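Local atomic coordinates of oxidoreductase (Methanosarcina mazei, PDB entry 3KA7), a protein that binds flavin-adenine dinucleotide and probably acts as an oxidoreductase of the flavin-containing amine oxidoreductase family. Residues I104-F109 / I152-S157; S136-W141 / E173-I178; E290-H295 / E355-K360. All blocks are in the same frame, centred on the assembly; numbering follows the deposited sequence.

In the fold
After the N-terminal strands and helices, the chain reaches strand 101-105, at the edge of the mixed sheet. Contact 1 closes a mostly helical loop of 42 residues by bringing the turn after that strand against helix 149-163. Before this loop is complete, contact 2 opens at the start of helix 138-145, and it closes on helix 172-185. The two loops therefore cross, and their segments touch where A155 packs on L138. Contact 3 follows in series, joining the loop after strand 280-288 to the end of helix 342-356, which leads into strand 362-370. Contacts 1 and 2 tie the helices to one another and to the sheet edge; contact 3 ties connections at the sheet's other end.

Contact 1: I104-F109 / I152-S157; sequences ISFNDF and IKFADS
F154 reaches from helix 149-163 into the 3-10 turn after strand 101-105, where it meets F106 and F109 in an aromatic cluster. At its root, CG lies anti to the backbone N (chi1 174°), which sends the ring from CB away from its own helix and into the turn. Further out, CD2 lies 4.0 Å from F109 CD1. Next comes CE2, 3.5 Å above the F109 ring at CG and over one face of it. At the tip, CZ serves both partners: it sits 3.7 Å from F109 CB and 3.4 Å from F106 CE1. On the other flank, CE1 of F154 comes within 3.9 Å of CD1 in the F106 ring. F109 and F154 are nearly parallel, with planes at 18°, but slid so far apart that the rings barely overlap; instead, F109 CB makes a CH-pi contact over the F154 face, 3.9 Å from the ring centroid. The F106 ring is turned obliquely to F154, its plane at 50°. W150 adds a fourth ring against F154, and its NE1 bonds to F109 O, so the turn is also held through its backbone. An alanine at F154 would be likely to open a gap between helix and turn, leaving F106 and F109 without the ring that bridges them. No hydrogen bond or charge pair crosses between the two segments; their cohesion rests on dispersion and ring fit, while the W150 bond to F109 O adds a polar tie from the same helix.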
loop_
_atom_site.group_PDB
_atom_site.type_symbol
_atom_site.label_atom_id
_atom_site.label_comp_id
_atom_site.label_asym_id
_atom_site.label_seq_id
_atom_site.Cartn_x
_atom_site.Cartn_y
_atom_site.Cartn_z
ATOM N N ILE A 104 -0.856 -8.004 23.095
ATOM C CA ILE A 104 -0.280 -9.312 22.769
ATOM C C ILE A 104 0.521 -9.232 21.468
ATOM O O ILE A 104 0.273 -8.367 20.639
ATOM C CB ILE A 104 -1.380 -10.390 22.605
ATOM C CG1 ILE A 104 -2.246 -10.076 21.383
ATOM C CG2 ILE A 104 -2.248 -10.460 23.852
ATOM C CD1 ILE A 104 -2.987 -11.275 20.804
ATOM N N SER A 105 1.480 -10.134 21.291
ATOM C CA SER A 105 2.216 -10.244 20.038
ATOM C C SER A 105 1.300 -10.738 18.908
ATOM O O SER A 105 0.388 -11.531 19.139
ATOM C CB SER A 105 3.399 -11.199 20.229
ATOM O OG SER A 105 4.169 -11.288 19.046
ATOM N N PHE A 106 1.538 -10.264 17.689
ATOM C CA PHE A 106 0.722 -10.650 16.536
ATOM C C PHE A 106 0.644 -12.166 16.397
ATOM O O PHE A 106 -0.432 -12.725 16.212
ATOM C CB PHE A 106 1.294 -10.021 15.262
ATOM C CG PHE A 106 0.532 -10.350 14.003
ATOM C CD1 PHE A 106 -0.570 -9.595 13.620
ATOM C CD2 PHE A 106 0.948 -11.390 13.180
ATOM C CE1 PHE A 106 -1.263 -9.879 12.451
ATOM C CE2 PHE A 106 0.258 -11.679 12.000
ATOM C CZ PHE A 106 -0.841 -10.921 11.636
ATOM N N ASN A 107 1.787 -12.834 16.490
ATOM C CA ASN A 107 1.801 -14.293 16.342
ATOM C C ASN A 107 1.119 -15.066 17.469
ATOM O O ASN A 107 0.873 -16.274 17.331
ATOM C CB ASN A 107 3.223 -14.803 16.116
ATOM C CG ASN A 107 3.778 -14.388 14.771
ATOM O OD1 ASN A 107 4.808 -13.715 14.694
ATOM N ND2 ASN A 107 3.089 -14.773 13.696
ATOM N N ASP A 108 0.807 -14.378 18.570
ATOM C CA ASP A 108 0.096 -14.983 19.699
ATOM C C ASP A 108 -1.412 -14.735 19.642
ATOM O O ASP A 108 -2.096 -14.852 20.658
ATOM C CB ASP A 108 0.640 -14.460 21.034
ATOM C CG ASP A 108 2.024 -14.989 21.355
ATOM O OD1 ASP A 108 2.478 -15.959 20.696
ATOM O OD2 ASP A 108 2.653 -14.443 22.291
ATOM N N PHE A 109 -1.934 -14.396 18.464
ATOM C CA PHE A 109 -3.360 -14.086 18.346
ATOM C C PHE A 109 -4.234 -15.265 18.796
ATOM O O PHE A 109 -5.307 -15.062 19.363
ATOM C CB PHE A 109 -3.739 -13.574 16.930
ATOM C CG PHE A 109 -3.774 -14.639 15.877
ATOM C CD1 PHE A 109 -4.913 -15.408 15.694
ATOM C CD2 PHE A 109 -2.669 -14.877 15.070
ATOM C CE1 PHE A 109 -4.954 -16.391 14.728
ATOM C CE2 PHE A 109 -2.703 -15.865 14.099
ATOM C CZ PHE A 109 -3.847 -16.625 13.933
ATOM N N ILE A 152 -12.764 -12.373 14.175
ATOM C CA ILE A 152 -13.323 -11.408 13.207
ATOM C C ILE A 152 -12.834 -9.989 13.504
ATOM O O ILE A 152 -12.462 -9.252 12.588
ATOM C CB ILE A 152 -14.867 -11.449 13.130
ATOM C CG1 ILE A 152 -15.333 -12.842 12.671
ATOM C CG2 ILE A 152 -15.379 -10.414 12.142
ATOM C CD1 ILE A 152 -14.678 -13.295 11.378
ATOM N N LYS A 153 -12.813 -9.614 14.781
ATOM C CA LYS A 153 -12.258 -8.304 15.157
ATOM C C LYS A 153 -10.795 -8.204 14.727
ATOM O O LYS A 153 -10.361 -7.181 14.177
ATOM C CB LYS A 153 -12.350 -8.080 16.670
ATOM C CG LYS A 153 -13.740 -8.261 17.218
ATOM C CD LYS A 153 -14.690 -7.264 16.630
ATOM C CE LYS A 153 -14.569 -5.928 17.321
ATOM N NZ LYS A 153 -15.652 -4.991 16.877
ATOM N N PHE A 154 -10.036 -9.263 14.997
ATOM C CA PHE A 154 -8.615 -9.306 14.666
ATOM C C PHE A 154 -8.450 -9.230 13.152
ATOM O O PHE A 154 -7.668 -8.431 12.649
ATOM C CB PHE A 154 -7.985 -10.590 15.231
ATOM C CG PHE A 154 -6.556 -10.798 14.834
ATOM C CD1 PHE A 154 -5.584 -9.889 15.194
ATOM C CD2 PHE A 154 -6.181 -11.924 14.108
ATOM C CE1 PHE A 154 -4.267 -10.071 14.825
ATOM C CE2 PHE A 154 -4.868 -12.121 13.738
ATOM C CZ PHE A 154 -3.901 -11.184 14.101
ATOM N N ALA A 155 -9.213 -10.048 12.428
ATOM C CA ALA A 155 -9.152 -10.046 10.954
ATOM C C ALA A 155 -9.495 -8.679 10.371
ATOM O O ALA A 155 -8.830 -8.207 9.440
ATOM C CB ALA A 155 -10.067 -11.101 10.383
ATOM N N ASP A 156 -10.533 -8.037 10.905
ATOM C CA ASP A 156 -10.910 -6.709 10.400
ATOM C C ASP A 156 -9.802 -5.692 10.644
ATOM O O ASP A 156 -9.576 -4.797 9.834
ATOM C CB ASP A 156 -12.198 -6.207 11.057
ATOM C CG ASP A 156 -13.454 -6.712 10.378
ATOM O OD1 ASP A 156 -13.376 -7.267 9.253
ATOM O OD2 ASP A 156 -14.536 -6.545 10.982
ATOM N N SER A 157 -9.126 -5.804 11.784
ATOM C CA SER A 157 -8.016 -4.904 12.076
ATOM C C SER A 157 -6.854 -5.144 11.105
ATOM O O SER A 157 -6.306 -4.208 10.509
ATOM C CB SER A 157 -7.567 -5.085 13.522
ATOM O OG SER A 157 -6.438 -4.284 13.810
#

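Contact 2: S136-W141 / E173-I178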
loop_
_atom_site.group_PDB
_atom_site.type_symbol
_atom_site.label_atom_id
_atom_site.label_comp_id
_atom_site.label_asym_id
_atom_site.label_seq_id
_atom_site.Cartn_x
_atom_site.Cartn_y
_atom_site.Cartn_z
ATOM N N SER A 136 -14.717 -17.822 -0.818
ATOM C CA SER A 136 -15.535 -16.988 0.064
ATOM C C SER A 136 -14.681 -15.849 0.585
ATOM O O SER A 136 -13.480 -15.826 0.353
ATOM C CB SER A 136 -16.065 -17.792 1.251
ATOM O OG SER A 136 -15.013 -18.180 2.121
ATOM N N SER A 137 -15.297 -14.909 1.297
ATOM C CA SER A 137 -14.516 -13.863 1.932
ATOM C C SER A 137 -13.780 -14.464 3.120
ATOM O O SER A 137 -14.138 -15.538 3.619
ATOM C CB SER A 137 -15.408 -12.723 2.414
ATOM O OG SER A 137 -16.208 -13.128 3.507
ATOM N N LEU A 138 -12.761 -13.752 3.582
ATOM C CA LEU A 138 -12.020 -14.164 4.758
ATOM C C LEU A 138 -12.970 -14.298 5.934
ATOM O O LEU A 138 -12.889 -15.255 6.699
ATOM C CB LEU A 138 -10.945 -13.124 5.081
ATOM C CG LEU A 138 -10.178 -13.378 6.385
ATOM C CD1 LEU A 138 -9.413 -14.710 6.345
ATOM C CD2 LEU A 138 -9.243 -12.247 6.704
ATOM N N GLN A 139 -13.860 -13.322 6.100
ATOM C CA GLN A 139 -14.765 -13.336 7.249
ATOM C C GLN A 139 -15.626 -14.589 7.222
ATOM O O GLN A 139 -15.813 -15.257 8.248
ATOM C CB GLN A 139 -15.663 -12.106 7.236
ATOM C CG GLN A 139 -16.687 -12.104 8.367
ATOM C CD GLN A 139 -17.446 -10.793 8.461
ATOM O OE1 GLN A 139 -16.863 -9.746 8.726
ATOM N NE2 GLN A 139 -18.753 -10.848 8.246
ATOM N N ALA A 140 -16.151 -14.907 6.042
ATOM C CA ALA A 140 -17.016 -16.066 5.896
ATOM C C ALA A 140 -16.244 -17.329 6.245
ATOM O O ALA A 140 -16.769 -18.198 6.939
ATOM C CB ALA A 140 -17.572 -16.158 4.490
ATOM N N TRP A 141 -15.010 -17.444 5.753
ATOM C CA TRP A 141 -14.185 -18.619 6.075
ATOM C C TRP A 141 -13.884 -18.736 7.581
ATOM O O TRP A 141 -14.057 -19.800 8.179
ATOM C CB TRP A 141 -12.888 -18.658 5.242
ATOM C CG TRP A 141 -12.066 -19.838 5.576
ATOM C CD1 TRP A 141 -12.206 -21.110 5.085
ATOM C CD2 TRP A 141 -10.983 -19.887 6.509
ATOM N NE1 TRP A 141 -11.272 -21.943 5.657
ATOM C CE2 TRP A 141 -10.514 -21.219 6.538
ATOM C CE3 TRP A 141 -10.357 -18.933 7.314
ATOM C CZ2 TRP A 141 -9.451 -21.618 7.344
ATOM C CZ3 TRP A 141 -9.297 -19.339 8.125
ATOM C CH2 TRP A 141 -8.857 -20.668 8.125
ATOM N N GLU A 173 -8.708 -16.671 -0.337
ATOM C CA GLU A 173 -7.496 -17.137 -1.019
ATOM C C GLU A 173 -6.426 -16.043 -1.162
ATOM O O GLU A 173 -5.230 -16.337 -1.176
ATOM C CB GLU A 173 -7.832 -17.762 -2.381
ATOM C CG GLU A 173 -8.451 -16.789 -3.363
ATOM C CD GLU A 173 -9.978 -16.808 -3.355
ATOM O OE1 GLU A 173 -10.571 -16.490 -4.415
ATOM O OE2 GLU A 173 -10.596 -17.120 -2.315
ATOM N N GLU A 174 -6.844 -14.788 -1.286
ATOM C CA GLU A 174 -5.881 -13.691 -1.362
ATOM C C GLU A 174 -5.146 -13.596 -0.031
ATOM O O GLU A 174 -3.931 -13.382 0.009
ATOM C CB GLU A 174 -6.599 -12.371 -1.683
ATOM C CG GLU A 174 -5.694 -11.141 -1.800
ATOM C CD GLU A 174 -4.880 -11.123 -3.090
ATOM O OE1 GLU A 174 -5.200 -11.915 -4.009
ATOM O OE2 GLU A 174 -3.932 -10.301 -3.189
ATOM N N VAL A 175 -5.898 -13.728 1.064
ATOM C CA VAL A 175 -5.317 -13.599 2.388
ATOM C C VAL A 175 -4.321 -14.713 2.640
ATOM O O VAL A 175 -3.260 -14.495 3.231
ATOM C CB VAL A 175 -6.385 -13.603 3.488
ATOM C CG1 VAL A 175 -5.716 -13.535 4.880
ATOM C CG2 VAL A 175 -7.328 -12.433 3.290
ATOM N N PHE A 176 -4.639 -15.922 2.191
ATOM C CA PHE A 176 -3.666 -17.005 2.375
ATOM C C PHE A 176 -2.395 -16.873 1.511
ATOM O O PHE A 176 -1.328 -17.295 1.937
ATOM C CB PHE A 176 -4.327 -18.392 2.312
ATOM C CG PHE A 176 -5.019 -18.754 3.587
ATOM C CD1 PHE A 176 -4.300 -19.256 4.662
ATOM C CD2 PHE A 176 -6.371 -18.507 3.748
ATOM C CE1 PHE A 176 -4.925 -19.542 5.856
ATOM C CE2 PHE A 176 -7.011 -18.793 4.953
ATOM C CZ PHE A 176 -6.276 -19.313 6.009
ATOM N N GLU A 177 -2.499 -16.262 0.328
ATOM C CA GLU A 177 -1.296 -15.909 -0.455
ATOM C C GLU A 177 -0.456 -14.850 0.270
ATOM O O GLU A 177 0.773 -14.940 0.312
ATOM C CB GLU A 177 -1.667 -15.439 -1.878
ATOM C CG GLU A 177 -0.454 -15.154 -2.797
ATOM C CD GLU A 177 0.331 -16.409 -3.191
ATOM O OE1 GLU A 177 -0.226 -17.531 -3.078
ATOM O OE2 GLU A 177 1.498 -16.270 -3.637
ATOM N N ILE A 178 -1.122 -13.855 0.855
ATOM C CA ILE A 178 -0.443 -12.850 1.662
ATOM C C ILE A 178 0.296 -13.528 2.822
ATOM O O ILE A 178 1.459 -13.213 3.128
ATOM C CB ILE A 178 -1.440 -11.786 2.185
ATOM C CG1 ILE A 178 -1.869 -10.872 1.028
ATOM C CG2 ILE A 178 -0.804 -10.971 3.332
ATOM C CD1 ILE A 178 -2.954 -9.860 1.375
#
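F176 points the edge of its ring at the face of W141, a T-shaped pair with planes at 85° and centroids 5.1 Å apart, measured to the six-membered ring of the indole. CZ of F176 leads, 3.6 Å from W141 CH2, with CE2 beside it 3.9 Å from CZ3 of the same indole. The approach falls toward the rim of the tryptophan, on its benzene half. In W141, CG is anti to the backbone N (chi1 180°), and this swings the indole across toward helix 172-185. Beside the rings, L138 and V175 cross at about a right angle: the methyl CD2 of L138 sits 3.9 Å from V175 CG2, and its other branch, CD1, is 4.1 Å from V175 CG1. At the polar end, E173 bends at chi2, and its OE2 accepts from G135 N just ahead of the segment. S137 is the N-cap of helix 138-145, its OG accepting from A140 N at 3.1 Å with a fairly straight N-H...O angle of 161°, which fixes the first turn that carries L138 and W141. Helix 149-163 borders this pair of helices, with A155 and C159 against L138 and L163 against I178. The indole also rests on V172 and P133, so the contact joins the N-terminal parts of helices 138-145 and 172-185 within a three-helix group, away from the flavin.

Contact 3: E290-H295 / E355-K360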
loop_
_atom_site.group_PDB
_atom_site.type_symbol
_atom_site.label_atom_id
_atom_site.label_comp_id
_atom_site.label_asym_id
_atom_site.label_seq_id
_atom_site.Cartn_x
_atom_site.Cartn_y
_atom_site.Cartn_z
ATOM N N GLU A 290 5.884 11.704 23.781
ATOM C CA GLU A 290 6.356 10.480 24.407
ATOM C C GLU A 290 5.995 9.336 23.464
ATOM O O GLU A 290 5.117 9.492 22.629
ATOM C CB GLU A 290 5.658 10.273 25.748
ATOM C CG GLU A 290 4.140 10.094 25.640
ATOM C CD GLU A 290 3.479 9.900 26.989
ATOM O OE1 GLU A 290 4.039 9.150 27.822
ATOM O OE2 GLU A 290 2.398 10.483 27.215
ATOM N N PRO A 291 6.681 8.190 23.581
ATOM C CA PRO A 291 6.305 7.052 22.741
ATOM C C PRO A 291 4.855 6.620 22.988
ATOM O O PRO A 291 4.397 6.593 24.132
ATOM C CB PRO A 291 7.281 5.952 23.181
ATOM C CG PRO A 291 8.417 6.668 23.804
ATOM C CD PRO A 291 7.847 7.900 24.433
ATOM N N LEU A 292 4.127 6.304 21.916
ATOM C CA LEU A 292 2.765 5.816 22.052
ATOM C C LEU A 292 2.702 4.336 21.692
ATOM O O LEU A 292 1.972 3.578 22.327
ATOM C CB LEU A 292 1.797 6.636 21.182
ATOM C CG LEU A 292 1.744 8.133 21.483
ATOM C CD1 LEU A 292 0.873 8.865 20.452
ATOM C CD2 LEU A 292 1.248 8.405 22.902
ATOM N N VAL A 293 3.486 3.931 20.689
ATOM C CA VAL A 293 3.590 2.518 20.280
ATOM C C VAL A 293 4.767 1.835 20.961
ATOM O O VAL A 293 4.655 0.707 21.447
ATOM C CB VAL A 293 3.764 2.388 18.761
ATOM C CG1 VAL A 293 3.967 0.921 18.344
ATOM C CG2 VAL A 293 2.570 2.987 18.061
ATOM N N GLY A 294 5.904 2.520 20.968
ATOM C CA GLY A 294 7.074 2.064 21.722
ATOM C C GLY A 294 7.936 1.029 21.024
ATOM O O GLY A 294 8.853 0.475 21.626
ATOM N N HIS A 295 7.648 0.750 19.755
ATOM C CA HIS A 295 8.469 -0.180 18.988
ATOM C C HIS A 295 8.371 0.124 17.499
ATOM O O HIS A 295 7.596 0.996 17.085
ATOM C CB HIS A 295 8.109 -1.652 19.282
ATOM C CG HIS A 295 6.722 -2.047 18.860
ATOM N ND1 HIS A 295 6.363 -2.216 17.537
ATOM C CD2 HIS A 295 5.620 -2.344 19.588
ATOM C CE1 HIS A 295 5.091 -2.575 17.470
ATOM N NE2 HIS A 295 4.616 -2.656 18.700
ATOM N N GLU A 355 -9.256 6.482 23.573
ATOM C CA GLU A 355 -9.410 5.152 24.164
ATOM C C GLU A 355 -8.178 4.285 23.927
ATOM O O GLU A 355 -7.838 3.432 24.745
ATOM C CB GLU A 355 -10.678 4.474 23.629
ATOM C CG GLU A 355 -11.963 5.216 24.033
ATOM C CD GLU A 355 -13.243 4.645 23.439
ATOM O OE1 GLU A 355 -13.195 3.728 22.594
ATOM O OE2 GLU A 355 -14.321 5.136 23.822
ATOM N N ILE A 356 -7.511 4.512 22.799
ATOM C CA ILE A 356 -6.271 3.817 22.479
ATOM C C ILE A 356 -5.121 4.353 23.330
ATOM O O ILE A 356 -4.328 3.593 23.870
ATOM C CB ILE A 356 -5.921 3.947 20.969
ATOM C CG1 ILE A 356 -7.054 3.362 20.107
ATOM C CG2 ILE A 356 -4.624 3.235 20.675
ATOM C CD1 ILE A 356 -6.962 3.748 18.604
ATOM N N PHE A 357 -5.061 5.670 23.474
ATOM C CA PHE A 357 -3.924 6.315 24.116
ATOM C C PHE A 357 -4.357 7.201 25.284
ATOM O O PHE A 357 -3.986 8.365 25.337
ATOM C CB PHE A 357 -3.168 7.155 23.081
ATOM C CG PHE A 357 -2.555 6.344 21.972
ATOM C CD1 PHE A 357 -1.703 5.290 22.264
ATOM C CD2 PHE A 357 -2.815 6.647 20.643
ATOM C CE1 PHE A 357 -1.116 4.542 21.256
ATOM C CE2 PHE A 357 -2.231 5.893 19.621
ATOM C CZ PHE A 357 -1.386 4.848 19.932
ATOM N N PRO A 358 -5.137 6.648 26.223
ATOM C CA PRO A 358 -5.660 7.476 27.300
ATOM C C PRO A 358 -4.564 8.152 28.135
ATOM O O PRO A 358 -3.588 7.514 28.535
ATOM C CB PRO A 358 -6.476 6.485 28.147
ATOM C CG PRO A 358 -5.845 5.166 27.898
ATOM C CD PRO A 358 -5.464 5.223 26.415
ATOM N N GLY A 359 -4.728 9.446 28.376
ATOM C CA GLY A 359 -3.822 10.174 29.261
ATOM C C GLY A 359 -2.454 10.455 28.674
ATOM O O GLY A 359 -1.597 11.047 29.339
ATOM N N LYS A 360 -2.236 10.068 27.422
ATOM C CA LYS A 360 -0.939 10.288 26.794
ATOM C C LYS A 360 -0.808 11.711 26.263
ATOM O O LYS A 360 -1.808 12.394 25.999
ATOM C CB LYS A 360 -0.680 9.269 25.676
ATOM C CG LYS A 360 -0.618 7.841 26.162
ATOM C CD LYS A 360 0.649 7.574 26.964
ATOM C CE LYS A 360 0.876 6.080 27.137
ATOM N NZ LYS A 360 1.942 5.813 28.157
HETATM O O HOH W 1 4.851 6.775 26.773
#
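L292 lays its CB over one face of the F357 ring, 3.9 Å from the centroid and 24° off the normal, a CH-pi contact displaced toward the CE1 side. I356 CG2 covers the opposite face, so the ring is sandwiched between aliphatic carbons. Farther along L292, the methyl CD2 slides past the stem of K360 and comes tight against its CB at 3.5 Å. The lysine chain bends at chi2 (-71°) and crosses E290 at about a right angle, its CD 3.4 Å from E290 OE2. Charge plays a loose part here: E290 OE1 and K360 NZ form only a long salt bridge of 4.0 Å. A water is held more firmly, donating to E290 OE1 and to P291 O at 2.7 Å each, while its link to K360 NZ is weak. The stronger hold on the carboxylate is R361 N, which donates to OE2. The type II turn from F357 to K360, with G359 at positive phi, turns the chain back so that F357 and K360 both reach L292. Around them, E312 takes the amides of L292, V293 and G294 and shapes the loop after strand 280-288. L292 rests on T328 of strand 326-334 and F357 on V310 of strand 307-311, which places the contact against the mixed sheet, where helix 342-356 ends and the chain turns into strand 362-370.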